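Local structure of MutT/nudix family protein (Shewanella oneidensis, 3GZ5) at residues Y86-C91 with T157-Y162; T106-A111 with L146-Q151; P166-S171 with P227-Y232; R197-Q202 with Y232-N237. The protein probably controls genes of NAD metabolism as an ADP-ribose-dependent transcriptional regulator, joining a NUDIX domain to a DNA-binding winged helix-turn-helix domain. All blocks are in the same frame, centred on the assembly; numbering follows the deposited sequence.

How the interactions relate
Interactions 1 and 2 are buried contacts that pack one helix, 145-162, against adjacent strands of the NUDIX sheet, 86-95 and 104-112. Their chemistry differs along that helix: interaction 2 is wholly apolar, whereas interaction 1, nearer the helix end, is a charged cluster. Interactions 3 and 4 are partly buried and share Tyr232, because the segment after strand 220-225 first meets the linker at 166-171 and then helix 193-203. Interaction 3 is an aromatic-aliphatic contact; interaction 4 rests on a cation-pi pair. Interaction 1 touches all the others, whereas interaction 2 lies about 26 Å from interaction 4, centre to centre, and does not touch it.

Interaction 1 (Y86-C91 with T157-Y162); sequences YIEQLC and TQKALY
In the NUDIX fold, helix 145-162 packs against the central mixed sheet, and near the end of that helix Lys159 meets Glu88 of strand 86-95 in a salt bridge. The two side chains arrive from opposite directions. The chain of Lys159 bends at its second torsion (chi2 -67°) and then runs straight, which carries the ammonium across the gap between helix and strand. Glu88 is extended and offers both carboxylate oxygens to the ammonium, which lies out of the carboxylate plane: Lys159 NZ is 3.1 Å from Glu88 OE1 and 3.0 Å from Glu88 OE2, both weak hydrogen bonds, with the position of OE2 doubtful. Tyr86, two residues earlier on the same face of the strand, brings its hydroxyl up to this cluster. Arg155, one helical turn before Lys159, is also paired with Glu88 through that less certain OE2, so two positive groups probably share one carboxylate, while Arg233 adds a like charge close to Lys159. Around the cluster, strand 86-95 pairs antiparallel with strand 104-112, where Leu90 and Cys91 both face Cys108 in a classic beta bulge, and on helix 145-162 Ala160 packs against Leu186 and Leu187 of helix 176-187.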
loop_
_atom_site.group_PDB
_atom_site.type_symbol
_atom_site.label_atom_id
_atom_site.label_comp_id
_atom_site.label_asym_id
_atom_site.label_seq_id
_atom_site.Cartn_x
_atom_site.Cartn_y
_atom_site.Cartn_z
ATOM N N TYR B 86 5.936 9.031 -12.471
ATOM C CA TYR B 86 5.046 8.384 -11.500
ATOM C C TYR B 86 5.799 7.349 -10.668
ATOM O O TYR B 86 6.506 6.503 -11.196
ATOM C CB TYR B 86 3.807 7.731 -12.163
ATOM C CG TYR B 86 2.902 7.043 -11.146
ATOM C CD1 TYR B 86 3.128 5.719 -10.768
ATOM C CD2 TYR B 86 1.851 7.730 -10.533
ATOM C CE1 TYR B 86 2.321 5.073 -9.812
ATOM C CE2 TYR B 86 1.034 7.099 -9.567
ATOM C CZ TYR B 86 1.282 5.776 -9.218
ATOM O OH TYR B 86 0.515 5.141 -8.256
ATOM N N ILE B 87 5.607 7.426 -9.364
ATOM C CA ILE B 87 6.244 6.509 -8.421
ATOM C C ILE B 87 5.392 6.373 -7.174
ATOM O O ILE B 87 4.844 7.349 -6.685
ATOM C CB ILE B 87 7.738 6.931 -8.105
ATOM C CG1 ILE B 87 8.466 5.805 -7.378
ATOM C CG2 ILE B 87 7.804 8.262 -7.304
ATOM C CD1 ILE B 87 9.927 5.727 -7.720
ATOM N N GLU B 88 5.258 5.148 -6.682
ATOM C CA GLU B 88 4.453 4.852 -5.519
ATOM C C GLU B 88 5.038 3.641 -4.817
ATOM O O GLU B 88 5.401 2.641 -5.463
ATOM C CB GLU B 88 3.004 4.530 -5.951
ATOM C CG GLU B 88 2.087 4.108 -4.794
ATOM C CD GLU B 88 0.726 3.601 -5.256
ATOM O OE1 GLU B 88 -0.294 3.951 -4.617
ATOM O OE2 GLU B 88 0.673 2.832 -6.246
ATOM N N GLN B 89 5.111 3.708 -3.494
ATOM C CA GLN B 89 5.560 2.576 -2.702
ATOM C C GLN B 89 4.630 1.370 -2.892
ATOM O O GLN B 89 3.399 1.495 -2.813
ATOM C CB GLN B 89 5.622 2.993 -1.226
ATOM C CG GLN B 89 6.730 2.354 -0.420
ATOM C CD GLN B 89 6.780 2.875 0.999
ATOM O OE1 GLN B 89 7.576 3.770 1.328
ATOM N NE2 GLN B 89 5.948 2.321 1.842
ATOM N N LEU B 90 5.213 0.210 -3.172
ATOM C CA LEU B 90 4.486 -1.040 -3.318
ATOM C C LEU B 90 4.323 -1.791 -1.977
ATOM O O LEU B 90 3.213 -2.046 -1.501
ATOM C CB LEU B 90 5.205 -1.928 -4.346
ATOM C CG LEU B 90 4.565 -3.284 -4.686
ATOM C CD1 LEU B 90 3.171 -3.122 -5.291
ATOM C CD2 LEU B 90 5.468 -4.176 -5.568
ATOM N N CYS B 91 5.454 -2.155 -1.380
ATOM C CA CYS B 91 5.468 -2.997 -0.215
ATOM C C CYS B 91 6.893 -2.973 0.356
ATOM O O CYS B 91 7.834 -2.491 -0.296
ATOM C CB CYS B 91 5.032 -4.433 -0.564
ATOM S SG CYS B 91 6.143 -5.229 -1.751
ATOM N N THR B 157 -2.652 -3.810 -12.386
ATOM C CA THR B 157 -3.987 -4.281 -12.739
ATOM C C THR B 157 -5.099 -3.536 -11.992
ATOM O O THR B 157 -6.044 -3.089 -12.629
ATOM C CB THR B 157 -4.079 -5.816 -12.593
ATOM O OG1 THR B 157 -3.085 -6.392 -13.452
ATOM C CG2 THR B 157 -5.439 -6.318 -12.999
ATOM N N GLN B 158 -4.964 -3.367 -10.667
ATOM C CA GLN B 158 -5.911 -2.553 -9.895
ATOM C C GLN B 158 -5.881 -1.077 -10.294
ATOM O O GLN B 158 -6.920 -0.417 -10.312
ATOM C CB GLN B 158 -5.714 -2.684 -8.373
ATOM C CG GLN B 158 -5.826 -4.095 -7.814
ATOM C CD GLN B 158 -7.171 -4.774 -8.098
ATOM O OE1 GLN B 158 -7.255 -5.701 -8.928
ATOM N NE2 GLN B 158 -8.227 -4.320 -7.407
ATOM N N LYS B 159 -4.702 -0.543 -10.599
ATOM C CA LYS B 159 -4.632 0.821 -11.109
ATOM C C LYS B 159 -5.423 0.983 -12.418
ATOM O O LYS B 159 -6.057 2.011 -12.619
ATOM C CB LYS B 159 -3.178 1.272 -11.323
ATOM C CG LYS B 159 -2.345 1.342 -10.072
ATOM C CD LYS B 159 -2.801 2.413 -9.131
ATOM C CE LYS B 159 -1.955 2.316 -7.899
ATOM N NZ LYS B 159 -2.145 3.491 -7.007
ATOM N N ALA B 160 -5.360 -0.012 -13.308
ATOM C CA ALA B 160 -6.122 0.000 -14.578
ATOM C C ALA B 160 -7.636 0.003 -14.330
ATOM O O ALA B 160 -8.399 0.488 -15.148
ATOM C CB ALA B 160 -5.731 -1.167 -15.468
ATOM N N LEU B 161 -8.046 -0.513 -13.178
ATOM C CA LEU B 161 -9.460 -0.623 -12.814
ATOM C C LEU B 161 -10.029 0.631 -12.169
ATOM O O LEU B 161 -11.233 0.936 -12.306
ATOM C CB LEU B 161 -9.663 -1.812 -11.865
ATOM C CG LEU B 161 -9.889 -3.230 -12.424
ATOM C CD1 LEU B 161 -10.286 -4.143 -11.273
ATOM C CD2 LEU B 161 -10.977 -3.294 -13.516
ATOM N N TYR B 162 -9.176 1.350 -11.444
ATOM C CA TYR B 162 -9.648 2.459 -10.615
ATOM C C TYR B 162 -8.993 3.802 -10.879
ATOM O O TYR B 162 -9.269 4.743 -10.154
ATOM C CB TYR B 162 -9.510 2.126 -9.120
ATOM C CG TYR B 162 -10.350 0.964 -8.680
ATOM C CD1 TYR B 162 -11.729 1.098 -8.488
ATOM C CD2 TYR B 162 -9.768 -0.285 -8.469
ATOM C CE1 TYR B 162 -12.511 0.006 -8.087
ATOM C CE2 TYR B 162 -10.535 -1.379 -8.068
ATOM C CZ TYR B 162 -11.895 -1.222 -7.877
ATOM O OH TYR B 162 -12.617 -2.313 -7.478
#

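Interaction 2 (T106-A111 with L146-Q151); sequences TVCYTA and LQLIEQ
Leu148 puts its two methyl groups onto the side chains of Thr106 and Cys108, neighbours on one face of strand 104-112. Its CD1 meets Thr106 CG2 at 4.1 Å, the two side chains approaching tip to tip, and also reaches Cys108 SG at 4.0 Å. The other branch, CD2, rests 4.0 Å from Cys108 CB. With SG turned anti to the backbone N (chi1 -163°), the cysteine sulfur extends toward the helix and touches both leucine methyls. Farther out, Thr106 OG1 is hydrogen-bonded to Thr24 and Asp26 of strand 22-33, which holds the hydroxyl toward the neighbouring strand and directs the methyl at Leu148. Leu55 and Cys91 also pack on the leucine. Cutting Leu148 back to alanine would probably open a gap beneath Cys108 and Thr106 and weaken the hold of helix 145-162 on the sheet. No hydrogen bond crosses between the two segments, and the contact rests on ordinary van der Waals packing of buried methyl groups and sulfur.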
loop_
_atom_site.group_PDB
_atom_site.type_symbol
_atom_site.label_atom_id
_atom_site.label_comp_id
_atom_site.label_asym_id
_atom_site.label_seq_id
_atom_site.Cartn_x
_atom_site.Cartn_y
_atom_site.Cartn_z
ATOM N N THR B 106 13.656 -4.889 2.339
ATOM C CA THR B 106 13.643 -4.108 1.123
ATOM C C THR B 106 12.329 -3.310 0.985
ATOM O O THR B 106 11.228 -3.867 1.046
ATOM C CB THR B 106 13.933 -4.983 -0.163
ATOM O OG1 THR B 106 14.587 -4.173 -1.157
ATOM C CG2 THR B 106 12.668 -5.478 -0.761
ATOM N N VAL B 107 12.465 -2.002 0.814
ATOM C CA VAL B 107 11.319 -1.150 0.551
ATOM C C VAL B 107 11.140 -1.053 -0.975
ATOM O O VAL B 107 12.002 -0.513 -1.693
ATOM C CB VAL B 107 11.482 0.229 1.213
ATOM C CG1 VAL B 107 10.204 1.049 1.048
ATOM C CG2 VAL B 107 11.892 0.071 2.713
ATOM N N CYS B 108 10.048 -1.634 -1.461
ATOM C CA CYS B 108 9.794 -1.756 -2.893
ATOM C C CYS B 108 8.797 -0.741 -3.376
ATOM O O CYS B 108 7.771 -0.530 -2.735
ATOM C CB CYS B 108 9.317 -3.171 -3.285
ATOM S SG CYS B 108 9.480 -3.439 -5.118
ATOM N N TYR B 109 9.128 -0.113 -4.508
ATOM C CA TYR B 109 8.327 0.898 -5.185
ATOM C C TYR B 109 7.892 0.375 -6.551
ATOM O O TYR B 109 8.579 -0.501 -7.123
ATOM C CB TYR B 109 9.153 2.178 -5.403
ATOM C CG TYR B 109 9.350 2.987 -4.132
ATOM C CD1 TYR B 109 8.576 4.118 -3.885
ATOM C CD2 TYR B 109 10.271 2.598 -3.175
ATOM C CE1 TYR B 109 8.724 4.858 -2.716
ATOM C CE2 TYR B 109 10.423 3.323 -1.981
ATOM C CZ TYR B 109 9.653 4.450 -1.770
ATOM O OH TYR B 109 9.787 5.170 -0.605
ATOM N N THR B 110 6.746 0.887 -7.034
ATOM C CA THR B 110 6.360 0.786 -8.442
ATOM C C THR B 110 6.568 2.125 -9.114
ATOM O O THR B 110 6.267 3.174 -8.537
ATOM C CB THR B 110 4.862 0.408 -8.671
ATOM O OG1 THR B 110 4.545 -0.770 -7.941
ATOM C CG2 THR B 110 4.624 0.095 -10.174
ATOM N N ALA B 111 7.081 2.093 -10.335
ATOM C CA ALA B 111 7.177 3.299 -11.107
ATOM C C ALA B 111 6.719 3.119 -12.555
ATOM O O ALA B 111 6.689 1.995 -13.085
ATOM C CB ALA B 111 8.632 3.892 -11.031
ATOM N N LEU B 146 11.511 -11.584 -8.674
ATOM C CA LEU B 146 10.413 -12.054 -9.492
ATOM C C LEU B 146 9.081 -11.869 -8.773
ATOM O O LEU B 146 8.078 -11.497 -9.386
ATOM C CB LEU B 146 10.578 -13.529 -9.884
ATOM C CG LEU B 146 9.396 -14.095 -10.695
ATOM C CD1 LEU B 146 9.229 -13.309 -11.997
ATOM C CD2 LEU B 146 9.561 -15.594 -10.980
ATOM N N GLN B 147 9.081 -12.150 -7.479
ATOM C CA GLN B 147 7.890 -12.064 -6.667
ATOM C C GLN B 147 7.440 -10.609 -6.486
ATOM O O GLN B 147 6.243 -10.322 -6.526
ATOM C CB GLN B 147 8.182 -12.713 -5.320
ATOM C CG GLN B 147 6.973 -13.145 -4.521
ATOM C CD GLN B 147 7.371 -14.053 -3.370
ATOM O OE1 GLN B 147 8.466 -14.644 -3.378
ATOM N NE2 GLN B 147 6.488 -14.175 -2.373
ATOM N N LEU B 148 8.406 -9.707 -6.298
ATOM C CA LEU B 148 8.163 -8.254 -6.260
ATOM C C LEU B 148 7.578 -7.722 -7.586
ATOM O O LEU B 148 6.668 -6.903 -7.577
ATOM C CB LEU B 148 9.448 -7.498 -5.885
ATOM C CG LEU B 148 10.008 -7.640 -4.459
ATOM C CD1 LEU B 148 11.334 -6.939 -4.343
ATOM C CD2 LEU B 148 9.036 -7.132 -3.356
ATOM N N ILE B 149 8.096 -8.206 -8.715
ATOM C CA ILE B 149 7.562 -7.887 -10.060
ATOM C C ILE B 149 6.104 -8.326 -10.219
ATOM O O ILE B 149 5.254 -7.528 -10.630
ATOM C CB ILE B 149 8.505 -8.399 -11.196
ATOM C CG1 ILE B 149 9.813 -7.617 -11.136
ATOM C CG2 ILE B 149 7.894 -8.226 -12.591
ATOM C CD1 ILE B 149 10.960 -8.230 -11.865
ATOM N N GLU B 150 5.810 -9.570 -9.844
ATOM C CA GLU B 150 4.437 -10.089 -9.836
ATOM C C GLU B 150 3.462 -9.269 -8.967
ATOM O O GLU B 150 2.309 -9.036 -9.354
ATOM C CB GLU B 150 4.418 -11.548 -9.344
ATOM C CG GLU B 150 5.174 -12.535 -10.234
ATOM C CD GLU B 150 5.147 -13.976 -9.695
ATOM O OE1 GLU B 150 4.735 -14.176 -8.521
ATOM O OE2 GLU B 150 5.538 -14.903 -10.454
ATOM N N GLN B 151 3.915 -8.863 -7.782
ATOM C CA GLN B 151 3.133 -7.988 -6.931
ATOM C C GLN B 151 2.907 -6.598 -7.587
ATOM O O GLN B 151 1.788 -6.086 -7.598
ATOM C CB GLN B 151 3.790 -7.872 -5.557
ATOM C CG GLN B 151 2.820 -7.459 -4.460
ATOM C CD GLN B 151 3.370 -7.658 -3.053
ATOM O OE1 GLN B 151 4.278 -8.476 -2.815
ATOM N NE2 GLN B 151 2.810 -6.907 -2.103
#

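Interaction 3 (P166-S171 with P227-Y232); sequences PGFALS and PDTASY
Phe168 has CG anti to its carbonyl carbon (chi1 -71°), which swings the ring out of its short 3-10 turn toward Thr229, whose own first torsion (chi1 -59°) sets CG2 anti to the backbone N and facing that ring. The side chains slide past each other in opposite directions and touch through the far rim of the phenyl group. Phe168 CE2 lies 3.8 Å from Thr229 CG2, and Phe168 CZ is 4.0 Å from Thr229 CB. Close to the plane of the ring, at its edge, comes the backbone of the next residue, with Ala230 N 4.0 Å from Phe168 CE2; the methyl of Ala230 is a looser neighbour. This contact joins the linker that follows helix 145-162 to the segment that leaves strand 220-225, the central strand of the three-stranded winged-helix sheet. On its NUDIX side Phe168 meets the ring of Tyr86, the planes inclined by about 20°, and packs on Pro85, so the phenyl group sits between the NUDIX sheet and the segment leaving the winged-helix sheet. The polar groups nearby are satisfied locally: Ala230 N bonds to Pro227 O at 3.2 Å within its own turn, and Thr229 OG1 bonds to the backbone O of Lys226. What remains to cross the interface is apolar, an aromatic rim against methyl and methine carbons, so the contact relies mainly on van der Waals packing in a partly exposed setting.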
loop_
_atom_site.group_PDB
_atom_site.type_symbol
_atom_site.label_atom_id
_atom_site.label_comp_id
_atom_site.label_asym_id
_atom_site.label_seq_id
_atom_site.Cartn_x
_atom_site.Cartn_y
_atom_site.Cartn_z
ATOM N N PRO B 166 -2.186 4.153 -15.549
ATOM C CA PRO B 166 -1.449 3.622 -16.720
ATOM C C PRO B 166 -1.042 4.632 -17.797
ATOM O O PRO B 166 -0.149 4.347 -18.555
ATOM C CB PRO B 166 -2.389 2.549 -17.283
ATOM C CG PRO B 166 -3.152 2.080 -16.046
ATOM C CD PRO B 166 -3.426 3.384 -15.306
ATOM N N GLY B 167 -1.651 5.812 -17.855
ATOM C CA GLY B 167 -1.203 6.810 -18.808
ATOM C C GLY B 167 0.249 7.226 -18.663
ATOM O O GLY B 167 0.877 7.634 -19.642
ATOM N N PHE B 168 0.796 7.107 -17.448
ATOM C CA PHE B 168 2.201 7.469 -17.180
ATOM C C PHE B 168 3.242 6.604 -17.901
ATOM O O PHE B 168 4.372 7.042 -18.079
ATOM C CB PHE B 168 2.474 7.545 -15.661
ATOM C CG PHE B 168 1.821 8.717 -15.002
ATOM C CD1 PHE B 168 2.269 10.007 -15.255
ATOM C CD2 PHE B 168 0.755 8.543 -14.138
ATOM C CE1 PHE B 168 1.665 11.105 -14.654
ATOM C CE2 PHE B 168 0.138 9.644 -13.516
ATOM C CZ PHE B 168 0.587 10.914 -13.779
ATOM N N ALA B 169 2.849 5.400 -18.330
ATOM C CA ALA B 169 3.700 4.525 -19.158
ATOM C C ALA B 169 3.817 4.960 -20.631
ATOM O O ALA B 169 4.602 4.380 -21.385
ATOM C CB ALA B 169 3.214 3.080 -19.073
ATOM N N LEU B 170 3.052 5.984 -21.030
ATOM C CA LEU B 170 3.000 6.442 -22.438
ATOM C C LEU B 170 3.769 7.726 -22.671
ATOM O O LEU B 170 3.933 8.516 -21.754
ATOM C CB LEU B 170 1.548 6.671 -22.860
ATOM C CG LEU B 170 0.640 5.487 -22.607
ATOM C CD1 LEU B 170 -0.837 5.913 -22.777
ATOM C CD2 LEU B 170 1.049 4.388 -23.548
ATOM N N SER B 171 4.243 7.959 -23.889
ATOM C CA SER B 171 4.825 9.273 -24.136
ATOM C C SER B 171 3.706 10.297 -24.264
ATOM O O SER B 171 2.570 9.967 -24.637
ATOM C CB SER B 171 5.820 9.296 -25.301
ATOM O OG SER B 171 5.221 8.870 -26.501
ATOM N N PRO B 227 -1.313 16.638 -13.796
ATOM C CA PRO B 227 -0.619 16.200 -12.569
ATOM C C PRO B 227 -1.518 15.358 -11.634
ATOM O O PRO B 227 -1.108 14.263 -11.218
ATOM C CB PRO B 227 -0.253 17.516 -11.891
ATOM C CG PRO B 227 0.006 18.470 -13.089
ATOM C CD PRO B 227 -0.886 17.989 -14.236
ATOM N N ASP B 228 -2.731 15.853 -11.341
ATOM C CA ASP B 228 -3.630 15.194 -10.372
ATOM C C ASP B 228 -4.140 13.793 -10.773
ATOM O O ASP B 228 -4.845 13.151 -9.991
ATOM C CB ASP B 228 -4.773 16.130 -9.910
ATOM C CG ASP B 228 -5.964 16.188 -10.896
ATOM O OD1 ASP B 228 -7.077 16.577 -10.458
ATOM O OD2 ASP B 228 -5.801 15.883 -12.107
ATOM N N THR B 229 -3.771 13.324 -11.977
ATOM C CA THR B 229 -3.981 11.928 -12.387
ATOM C C THR B 229 -3.391 10.961 -11.358
ATOM O O THR B 229 -3.962 9.904 -11.088
ATOM C CB THR B 229 -3.334 11.638 -13.763
ATOM O OG1 THR B 229 -3.885 12.511 -14.759
ATOM C CG2 THR B 229 -3.556 10.168 -14.211
ATOM N N ALA B 230 -2.248 11.348 -10.786
ATOM C CA ALA B 230 -1.471 10.497 -9.901
ATOM C C ALA B 230 -2.269 10.066 -8.673
ATOM O O ALA B 230 -2.158 8.924 -8.221
ATOM C CB ALA B 230 -0.183 11.226 -9.472
ATOM N N SER B 231 -3.060 11.000 -8.140
ATOM C CA SER B 231 -3.865 10.769 -6.957
ATOM C C SER B 231 -5.350 10.461 -7.239
ATOM O O SER B 231 -6.040 9.926 -6.370
ATOM C CB SER B 231 -3.750 11.983 -6.018
ATOM O OG SER B 231 -4.449 13.084 -6.567
ATOM N N TYR B 232 -5.855 10.797 -8.426
ATOM C CA TYR B 232 -7.288 10.576 -8.701
ATOM C C TYR B 232 -7.670 9.098 -8.812
ATOM O O TYR B 232 -7.062 8.343 -9.588
ATOM C CB TYR B 232 -7.740 11.306 -9.968
ATOM C CG TYR B 232 -9.235 11.177 -10.220
ATOM C CD1 TYR B 232 -10.109 12.234 -9.918
ATOM C CD2 TYR B 232 -9.779 9.993 -10.747
ATOM C CE1 TYR B 232 -11.479 12.120 -10.137
ATOM C CE2 TYR B 232 -11.145 9.865 -10.974
ATOM C CZ TYR B 232 -11.993 10.928 -10.664
ATOM O OH TYR B 232 -13.344 10.793 -10.886
#

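Interaction 4 (R197-Q202 with Y232-N237); sequences RRRVEQ and YRFLRN
The ring of Phe234 is held between two flat groups: the guanidinium of Arg199 lies over one face, and the edge of the Tyr232 ring points at the other in a T-shaped pair. Arg199 belongs to helix 193-203 of the winged helix-turn-helix domain, the helix that occupies the place of the recognition helix in that fold; its partners lie in the C-terminal segment after the wing. Arg199 CZ sits 3.9 Å from the centroid of the Phe234 ring and 15° off its normal, a cation-pi contact, although the two planes are tilted 32° apart. A bend at the third torsion of Arg199 (chi3 90°) folds the head across the ring, and Arg199 NH2 comes within 3.2 Å of Phe234 CD2. At the guanidinium edge, Arg236 O accepts a weak hydrogen bond from Arg199 NH2 at 3.5 Å. Arg199 NE is buried here and has no hydrogen-bond partner. An alanine replacing Phe234 would strip the guanidinium of its aromatic bed and is likely to let the arginine head turn, with Tyr232 losing its T-shaped mate. Beyond the contact, Phe234 is tied through its backbone to Tyr162, and Leu235 O accepts a hydrogen bond from Tyr162 OH of the second subunit. The helix backbone also meets the ring: Phe234 CE1 is 3.4 Å from Arg199 O.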
loop_
_atom_site.group_PDB
_atom_site.type_symbol
_atom_site.label_atom_id
_atom_site.label_comp_id
_atom_site.label_asym_id
_atom_site.label_seq_id
_atom_site.Cartn_x
_atom_site.Cartn_y
_atom_site.Cartn_z
ATOM N N ARG B 197 -14.202 5.952 -22.508
ATOM C CA ARG B 197 -14.318 7.369 -22.895
ATOM C C ARG B 197 -15.251 8.189 -22.015
ATOM O O ARG B 197 -14.888 9.285 -21.584
ATOM C CB ARG B 197 -14.720 7.505 -24.357
ATOM C CG ARG B 197 -13.540 7.508 -25.289
ATOM C CD ARG B 197 -13.928 7.082 -26.682
ATOM N NE ARG B 197 -12.764 6.923 -27.555
ATOM C CZ ARG B 197 -11.989 5.839 -27.609
ATOM N NH1 ARG B 197 -12.225 4.784 -26.822
ATOM N NH2 ARG B 197 -10.957 5.812 -28.448
ATOM N N ARG B 198 -16.435 7.653 -21.736
ATOM C CA ARG B 198 -17.362 8.254 -20.763
ATOM C C ARG B 198 -16.713 8.481 -19.375
ATOM O O ARG B 198 -16.827 9.563 -18.802
ATOM C CB ARG B 198 -18.647 7.402 -20.658
ATOM C CG ARG B 198 -19.574 7.676 -19.453
ATOM C CD ARG B 198 -21.067 7.277 -19.703
ATOM N NE ARG B 198 -21.228 5.953 -20.322
ATOM C CZ ARG B 198 -21.336 5.736 -21.639
ATOM N NH1 ARG B 198 -21.466 4.491 -22.104
ATOM N NH2 ARG B 198 -21.302 6.763 -22.495
ATOM N N ARG B 199 -16.039 7.461 -18.844
ATOM C CA ARG B 199 -15.356 7.594 -17.543
ATOM C C ARG B 199 -14.184 8.590 -17.589
ATOM O O ARG B 199 -14.042 9.428 -16.692
ATOM C CB ARG B 199 -14.939 6.227 -16.981
ATOM C CG ARG B 199 -15.934 5.645 -15.941
ATOM C CD ARG B 199 -15.771 4.123 -15.731
ATOM N NE ARG B 199 -14.817 3.769 -14.668
ATOM C CZ ARG B 199 -13.499 3.622 -14.839
ATOM N NH1 ARG B 199 -12.939 3.800 -16.036
ATOM N NH2 ARG B 199 -12.733 3.296 -13.808
ATOM N N VAL B 200 -13.380 8.527 -18.650
ATOM C CA VAL B 200 -12.287 9.482 -18.837
ATOM C C VAL B 200 -12.787 10.940 -18.803
ATOM O O VAL B 200 -12.292 11.741 -17.996
ATOM C CB VAL B 200 -11.482 9.217 -20.131
ATOM C CG1 VAL B 200 -10.548 10.376 -20.421
ATOM C CG2 VAL B 200 -10.692 7.924 -20.026
ATOM N N GLU B 201 -13.775 11.250 -19.654
ATOM C CA GLU B 201 -14.316 12.603 -19.811
ATOM C C GLU B 201 -14.847 13.164 -18.502
ATOM O O GLU B 201 -14.712 14.360 -18.231
ATOM C CB GLU B 201 -15.396 12.655 -20.899
ATOM C CG GLU B 201 -14.847 12.504 -22.345
ATOM C CD GLU B 201 -15.923 12.605 -23.454
ATOM O OE1 GLU B 201 -16.777 13.524 -23.419
ATOM O OE2 GLU B 201 -15.894 11.770 -24.389
ATOM N N GLN B 202 -15.409 12.295 -17.673
ATOM C CA GLN B 202 -15.994 12.711 -16.408
ATOM C C GLN B 202 -14.971 12.855 -15.274
ATOM O O GLN B 202 -15.127 13.710 -14.400
ATOM C CB GLN B 202 -17.127 11.757 -16.030
ATOM C CG GLN B 202 -18.405 12.035 -16.831
ATOM C CD GLN B 202 -19.323 10.828 -16.961
ATOM O OE1 GLN B 202 -19.877 10.580 -18.036
ATOM N NE2 GLN B 202 -19.491 10.073 -15.869
ATOM N N TYR B 232 -5.855 10.797 -8.426
ATOM C CA TYR B 232 -7.288 10.576 -8.701
ATOM C C TYR B 232 -7.670 9.098 -8.812
ATOM O O TYR B 232 -7.062 8.343 -9.588
ATOM C CB TYR B 232 -7.740 11.306 -9.968
ATOM C CG TYR B 232 -9.235 11.177 -10.220
ATOM C CD1 TYR B 232 -10.109 12.234 -9.918
ATOM C CD2 TYR B 232 -9.779 9.993 -10.747
ATOM C CE1 TYR B 232 -11.479 12.120 -10.137
ATOM C CE2 TYR B 232 -11.145 9.865 -10.974
ATOM C CZ TYR B 232 -11.993 10.928 -10.664
ATOM O OH TYR B 232 -13.344 10.793 -10.886
ATOM N N ARG B 233 -8.700 8.708 -8.065
ATOM C CA ARG B 233 -9.271 7.361 -8.145
ATOM C C ARG B 233 -10.783 7.392 -8.408
ATOM O O ARG B 233 -11.520 8.107 -7.719
ATOM C CB ARG B 233 -8.999 6.577 -6.849
ATOM C CG ARG B 233 -7.512 6.379 -6.499
ATOM C CD ARG B 233 -6.734 5.562 -7.567
ATOM N NE ARG B 233 -5.287 5.480 -7.301
ATOM C CZ ARG B 233 -4.381 6.359 -7.730
ATOM N NH1 ARG B 233 -4.741 7.402 -8.463
ATOM N NH2 ARG B 233 -3.096 6.190 -7.426
ATOM N N PHE B 234 -11.239 6.605 -9.392
ATOM C CA PHE B 234 -12.668 6.365 -9.594
ATOM C C PHE B 234 -13.166 5.508 -8.446
ATOM O O PHE B 234 -12.451 4.620 -7.969
ATOM C CB PHE B 234 -12.949 5.594 -10.892
ATOM C CG PHE B 234 -12.543 6.312 -12.143
ATOM C CD1 PHE B 234 -13.357 7.300 -12.690
ATOM C CD2 PHE B 234 -11.361 5.976 -12.800
ATOM C CE1 PHE B 234 -12.991 7.950 -13.864
ATOM C CE2 PHE B 234 -10.986 6.614 -13.975
ATOM C CZ PHE B 234 -11.795 7.609 -14.504
ATOM N N LEU B 235 -14.390 5.768 -8.010
ATOM C CA LEU B 235 -15.036 4.944 -6.984
ATOM C C LEU B 235 -15.512 3.584 -7.528
ATOM O O LEU B 235 -15.363 2.540 -6.876
ATOM C CB LEU B 235 -16.160 5.734 -6.303
ATOM C CG LEU B 235 -15.823 6.308 -4.918
ATOM C CD1 LEU B 235 -14.636 7.275 -4.963
ATOM C CD2 LEU B 235 -17.047 6.979 -4.272
ATOM N N ARG B 236 -16.068 3.596 -8.734
ATOM C CA ARG B 236 -16.477 2.375 -9.411
ATOM C C ARG B 236 -15.362 1.858 -10.317
ATOM O O ARG B 236 -14.646 2.652 -10.951
ATOM C CB ARG B 236 -17.787 2.574 -10.212
ATOM C CG ARG B 236 -18.248 4.047 -10.488
ATOM C CD ARG B 236 -17.287 4.893 -11.397
ATOM N NE ARG B 236 -16.409 5.800 -10.634
ATOM C CZ ARG B 236 -16.737 7.028 -10.226
ATOM N NH1 ARG B 236 -17.936 7.536 -10.486
ATOM N NH2 ARG B 236 -15.868 7.762 -9.546
ATOM N N ASN B 237 -15.220 0.527 -10.360
ATOM C CA ASN B 237 -14.297 -0.150 -11.280
ATOM C C ASN B 237 -14.607 0.117 -12.752
ATOM O O ASN B 237 -15.714 0.538 -13.102
ATOM C CB ASN B 237 -14.280 -1.663 -11.025
ATOM C CG ASN B 237 -15.683 -2.276 -10.989
ATOM O OD1 ASN B 237 -16.565 -1.811 -10.259
ATOM N ND2 ASN B 237 -15.884 -3.341 -11.765
#